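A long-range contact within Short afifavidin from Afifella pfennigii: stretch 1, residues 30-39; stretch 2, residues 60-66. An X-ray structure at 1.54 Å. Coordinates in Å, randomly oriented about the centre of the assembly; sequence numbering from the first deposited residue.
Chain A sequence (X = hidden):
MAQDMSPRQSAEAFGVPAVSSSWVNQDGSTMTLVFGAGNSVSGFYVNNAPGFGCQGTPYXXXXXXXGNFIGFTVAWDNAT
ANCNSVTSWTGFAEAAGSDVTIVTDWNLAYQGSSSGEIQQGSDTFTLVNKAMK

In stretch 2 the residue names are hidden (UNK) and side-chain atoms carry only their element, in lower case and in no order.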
ATOM      1  N   THR A  30      10.132  -6.984  12.033  1.00 20.63           N
ATOM      2  CA  THR A  30       9.270  -8.144  11.911  1.00 21.20           C
ATOM      3  C   THR A  30       7.864  -7.709  11.534  1.00 20.10           C
ATOM      4  O   THR A  30       7.381  -6.562  11.833  1.00 19.13           O
ATOM      5  CB  THR A  30       9.223  -8.981  13.214  1.00 25.98           C
ATOM      6  OG1 THR A  30       8.902  -8.150  14.329  1.00 27.74           O
ATOM      7  CG2 THR A  30      10.574  -9.651  13.478  1.00 28.25           C
ATOM      8  N   MET A  31       7.174  -8.629  10.892  1.00 19.88           N
ATOM      9  CA  MET A  31       5.772  -8.425  10.659  1.00 17.87           C
ATOM     10  C   MET A  31       5.067  -9.748  10.620  1.00 17.82           C
ATOM     11  O   MET A  31       5.673 -10.785  10.298  1.00 20.41           O
ATOM     12  CB  MET A  31       5.566  -7.635   9.370  1.00 17.67           C
ATOM     13  CG  MET A  31       5.956  -8.372   8.106  1.00 18.08           C
ATOM     14  SD  MET A  31       5.501  -7.498   6.593  1.00 20.28           S
ATOM     15  CE  MET A  31       6.143  -8.732   5.459  1.00 19.23           C
ATOM     16  N   THR A  32       3.776  -9.687  10.890  1.00 18.02           N
ATOM     17  CA  THR A  32       2.913 -10.815  10.659  1.00 17.69           C
ATOM     18  C   THR A  32       1.867 -10.428   9.619  1.00 18.87           C
ATOM     19  O   THR A  32       1.292  -9.343   9.661  1.00 23.33           O
ATOM     20  CB  THR A  32       2.268 -11.326  11.971  1.00 21.72           C
ATOM     21  OG1 THR A  32       3.275 -11.808  12.864  1.00 22.05           O
ATOM     22  CG2 THR A  32       1.260 -12.427  11.692  1.00 21.24           C
ATOM     23  N   LEU A  33       1.632 -11.335   8.680  1.00 17.68           N
ATOM     24  CA  LEU A  33       0.661 -11.150   7.615  1.00 19.66           C
ATOM     25  C   LEU A  33      -0.483 -12.114   7.785  1.00 19.41           C
ATOM     26  O   LEU A  33      -0.293 -13.323   8.001  1.00 20.54           O
ATOM     27  CB  LEU A  33       1.291 -11.372   6.228  1.00 18.72           C
ATOM     28  CG  LEU A  33       2.408 -10.408   5.828  1.00 19.97           C
ATOM     29  CD1 LEU A  33       2.943 -10.788   4.468  1.00 22.66           C
ATOM     30  CD2 LEU A  33       1.913  -8.974   5.831  1.00 20.68           C
ATOM     31  N   VAL A  34      -1.672 -11.582   7.632  1.00 16.44           N
ATOM     32  CA  VAL A  34      -2.900 -12.364   7.680  1.00 19.13           C
ATOM     33  C   VAL A  34      -3.665 -12.136   6.388  1.00 18.67           C
ATOM     34  O   VAL A  34      -4.062 -11.012   6.067  1.00 19.50           O
ATOM     35  CB  VAL A  34      -3.786 -11.996   8.898  1.00 19.73           C
ATOM     36  CG1 VAL A  34      -4.884 -13.020   9.072  1.00 20.47           C
ATOM     37  CG2 VAL A  34      -2.960 -11.916  10.170  1.00 24.66           C
ATOM     38  N   PHE A  35      -3.804 -13.197   5.604  1.00 18.62           N
ATOM     39  CA  PHE A  35      -4.630 -13.156   4.406  1.00 19.79           C
ATOM     40  C   PHE A  35      -6.122 -13.322   4.738  1.00 21.56           C
ATOM     41  O   PHE A  35      -6.511 -14.161   5.566  1.00 21.92           O
ATOM     42  CB  PHE A  35      -4.161 -14.207   3.411  1.00 19.15           C
ATOM     43  CG  PHE A  35      -2.793 -13.936   2.921  1.00 20.24           C
ATOM     44  CD1 PHE A  35      -2.585 -13.005   1.912  1.00 26.07           C
ATOM     45  CD2 PHE A  35      -1.704 -14.508   3.531  1.00 19.62           C
ATOM     46  CE1 PHE A  35      -1.316 -12.697   1.482  1.00 26.22           C
ATOM     47  CE2 PHE A  35      -0.423 -14.205   3.096  1.00 19.02           C
ATOM     48  CZ  PHE A  35      -0.233 -13.300   2.076  1.00 19.19           C
ATOM     49  N   GLY A  36      -6.943 -12.490   4.104  1.00 18.76           N
ATOM     50  CA  GLY A  36      -8.389 -12.546   4.282  1.00 20.89           C
ATOM     51  C   GLY A  36      -9.162 -12.580   2.974  1.00 20.11           C
ATOM     52  O   GLY A  36      -8.629 -12.923   1.935  1.00 22.00           O
ATOM     53  N   ALA A  37     -10.439 -12.217   3.052  1.00 23.45           N
ATOM     54  CA  ALA A  37     -11.333 -12.228   1.909  1.00 21.46           C
ATOM     55  C   ALA A  37     -11.102 -10.967   1.079  1.00 23.42           C
ATOM     56  O   ALA A  37     -10.482 -10.016   1.539  1.00 26.95           O
ATOM     57  CB  ALA A  37     -12.761 -12.275   2.375  1.00 22.11           C
ATOM     58  N   GLY A  38     -11.596 -10.970  -0.153  1.00 22.91           N
ATOM     59  CA  GLY A  38     -11.421  -9.847  -1.033  1.00 19.73           C
ATOM     60  C   GLY A  38      -9.964  -9.510  -1.287  1.00 17.59           C
ATOM     61  O   GLY A  38      -9.621  -8.346  -1.367  1.00 21.57           O
ATOM     62  N   ASN A  39      -9.083 -10.513  -1.425  1.00 18.03           N
ATOM     63  CA  ASN A  39      -7.643 -10.249  -1.653  1.00 18.85           C
ATOM     64  C   ASN A  39      -6.955  -9.465  -0.508  1.00 18.24           C
ATOM     65  O   ASN A  39      -5.847  -8.920  -0.685  1.00 20.28           O
ATOM     66  CB  ASN A  39      -7.404  -9.524  -3.014  1.00 21.75           C
ATOM     67  CG  ASN A  39      -8.061 -10.246  -4.207  1.00 23.00           C
ATOM     68  OD1 ASN A  39      -8.510  -9.631  -5.197  1.00 24.14           O
ATOM     69  ND2 ASN A  39      -8.129 -11.535  -4.110  1.00 23.24           N
ATOM     70  N   UNK A  60      -0.361  -1.126  12.997  1.00 16.75           N
ATOM     71  CA  UNK A  60      -1.291  -1.787  12.076  1.00 18.05           C
ATOM     72  C   UNK A  60      -0.777  -1.771  10.641  1.00 16.78           C
ATOM     73  O   UNK A  60      -0.115  -0.824  10.210  1.00 16.48           O
ATOM     74  c   UNK A  60      -0.969   0.044  13.658  1.00 17.11           C
ATOM     75  c   UNK A  60      -2.430  -0.204  13.493  1.00 21.77           C
ATOM     76  c   UNK A  60      -2.587  -0.978  12.220  1.00 20.74           C
ATOM     77  N   UNK A  61      -1.050  -2.853   9.916  1.00 17.54           N
ATOM     78  CA  UNK A  61      -0.757  -2.883   8.485  1.00 18.64           C
ATOM     79  C   UNK A  61      -1.975  -3.376   7.693  1.00 15.81           C
ATOM     80  O   UNK A  61      -2.733  -4.223   8.174  1.00 15.43           O
ATOM     81  c   UNK A  61       0.542  -3.637   8.201  1.00 23.57           C
ATOM     82  c   UNK A  61       0.686  -5.106   7.811  1.00 25.78           C
ATOM     83  c   UNK A  61       2.173  -5.386   7.724  1.00 27.49           C
ATOM     84  c   UNK A  61       0.016  -5.518   6.510  1.00 20.13           C
ATOM     85  N   UNK A  62      -2.188  -2.767   6.512  1.00 18.31           N
ATOM     86  CA  UNK A  62      -3.264  -3.170   5.589  1.00 21.10           C
ATOM     87  C   UNK A  62      -2.787  -3.188   4.153  1.00 17.31           C
ATOM     88  O   UNK A  62      -1.951  -2.401   3.758  1.00 19.36           O
ATOM     89  c   UNK A  62      -4.262  -0.893   5.147  1.00 30.58           C
ATOM     90  c   UNK A  62      -4.993  -2.245   7.145  1.00 24.10           C
ATOM     91  c   UNK A  62      -4.516  -2.280   5.701  1.00 23.52           C
ATOM     92  N   UNK A  63      -3.284  -4.138   3.371  1.00 16.73           N
ATOM     93  CA  UNK A  63      -2.851  -4.216   1.994  1.00 15.99           C
ATOM     94  C   UNK A  63      -3.755  -5.102   1.182  1.00 14.73           C
ATOM     95  O   UNK A  63      -4.865  -5.461   1.611  1.00 17.50           O
ATOM     96  N   UNK A  64      -3.272  -5.420  -0.013  1.00 16.09           N
ATOM     97  CA  UNK A  64      -3.925  -6.367  -0.898  1.00 15.85           C
ATOM     98  C   UNK A  64      -2.882  -7.263  -1.531  1.00 17.50           C
ATOM     99  O   UNK A  64      -1.712  -6.952  -1.586  1.00 17.69           O
ATOM    100  c   UNK A  64      -7.028  -5.638  -1.055  1.00 21.58           C
ATOM    101  c   UNK A  64      -5.867  -4.788  -1.541  1.00 18.11           C
ATOM    102  c   UNK A  64      -6.272  -3.810  -2.638  1.00 17.00           C
ATOM    103  c   UNK A  64      -4.694  -5.653  -2.001  1.00 15.73           C
ATOM    104  N   UNK A  65      -3.354  -8.388  -2.039  1.00 15.60           N
ATOM    105  CA  UNK A  65      -2.471  -9.374  -2.650  1.00 14.28           C
ATOM    106  C   UNK A  65      -3.157  -9.971  -3.863  1.00 17.09           C
ATOM    107  O   UNK A  65      -4.382 -10.009  -3.933  1.00 20.51           O
ATOM    108  c   UNK A  65      -2.116 -10.463  -1.624  1.00 15.60           C
ATOM    109  c   UNK A  65      -3.353 -11.141  -1.073  1.00 18.91           C
ATOM    110  o   UNK A  65      -1.305 -11.468  -2.241  1.00 18.54           O
ATOM    111  N   UNK A  66      -2.357 -10.382  -4.845  1.00 17.68           N
ATOM    112  CA  UNK A  66      -2.817 -11.315  -5.841  1.00 17.25           C
ATOM    113  C   UNK A  66      -1.660 -12.253  -6.254  1.00 15.14           C
ATOM    114  O   UNK A  66      -0.560 -11.789  -6.541  1.00 20.08           O
ATOM    115  c   UNK A  66      -7.179 -13.141  -7.367  1.00 23.90           C
ATOM    116  c   UNK A  66      -4.985 -12.388  -7.946  1.00 26.70           C
ATOM    117  n   UNK A  66      -3.736 -13.267  -9.591  1.00 27.65           N
ATOM    118  c   UNK A  66      -3.773 -11.666  -8.023  1.00 21.28           C
ATOM    119  c   UNK A  66      -3.354 -10.620  -7.098  1.00 20.20           C
ATOM    120  c   UNK A  66      -4.946 -13.377  -8.958  1.00 29.31           C
ATOM    121  c   UNK A  66      -6.123 -12.282  -7.136  1.00 25.22           C
ATOM    122  c   UNK A  66      -7.116 -14.114  -8.380  1.00 28.40           C
ATOM    123  c   UNK A  66      -6.005 -14.245  -9.188  1.00 34.74           C
ATOM    124  c   UNK A  66      -3.031 -12.251  -9.008  1.00 29.02           C
TER

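Position 60 carries three side-chain carbons, and they close a ring onto the backbone N. No atom of stretch 1 lies near them. A ring of this kind belongs to proline alone among the standard residues, so this is Pro60. It is exposed and takes no part in the contact.

Position 61 has four side-chain carbons, forked at the second. Its CA-to-CB bond points toward stretch 1. One terminal carbon of position 61 lies 4.1 Å from SD of Met31, and the other lies 4.0 Å from CD2 of Leu33. Both are contacts between apolar side chains. The fork is the pattern of leucine: Leu61. The carbon near Met31 is CD2, and the one near Leu33 is CD1. Chi1 is 95°, between the usual wells, while chi2 is p.

Position 62 has three carbons, one carrying the other two. Its side chain is out of reach of stretch 1 and makes no contact. The fork at the first carbon, with no oxygen, identifies Val62.

Position 63 has no side-chain atoms beyond the backbone. The backbone O of position 63 lies 4.3 Å from O of Asn39, a loose approach without a hydrogen bond. It is Gly63.

Position 64 again has four carbons forked at the second. The CA-to-CB bond points sideways, but the end of the side chain comes nearer to stretch 1. One terminal carbon of position 64 lies 3.8 Å from O of Gly38. The backbone is closer still: CA of position 64 sits 3.2 Å from O of Asn39, in a CA-H...O contact. The residue is Leu64, and the carbon near Gly38 is CD2. The side chain is in the m, t rotamer.

Position 65 has one carbon carrying one oxygen and one carbon. The terminal carbon of position 65 lies 3.6 Å from CD1 of Phe35, at the edge of the phenyl ring and near its plane. The backbone N of position 65 donates a hydrogen bond to O of Asn39, at 2.9 Å with an angle of 141° at the hydrogen. This is threonine: Thr65. The methyl near Phe35 is CG2. OG1 is hydrogen-bonded elsewhere in the structure. The backbone O of Thr65 is buried by the contact and has no partner in the model.

Position 66 has one carbon followed by fused five- and six-membered rings, which hold eight carbons and one nitrogen. A carbon of the six-membered ring of position 66 lies 3.7 Å from ND2 of Asn39, which sits at the edge of the ring system, near its plane. This is a packing contact. Only tryptophan fits: Trp66. The ring carbon is CE3.

No hydrogen bond joins strand 30-35 to strand 60-66. Their axes cross at 45° and approach no closer than 8.7 Å, and near Leu61 the stretches touch mainly through side chains. There Met31 and Leu33 supply the apolar partners. CA of Leu33 and CA of Leu61 are 8.4 Å apart, but CA of Asn39 and CA of Thr65 only 5.3 Å. The one hydrogen bond between the stretches forms here. A single carbonyl, O of Asn39, receives both N of Thr65 and the weaker approach from CA of Leu64. Asn39 is the most heavily covered residue of the contact, which buries 392 Å² in all.

Stretch 2 60-66: PLVGLTW
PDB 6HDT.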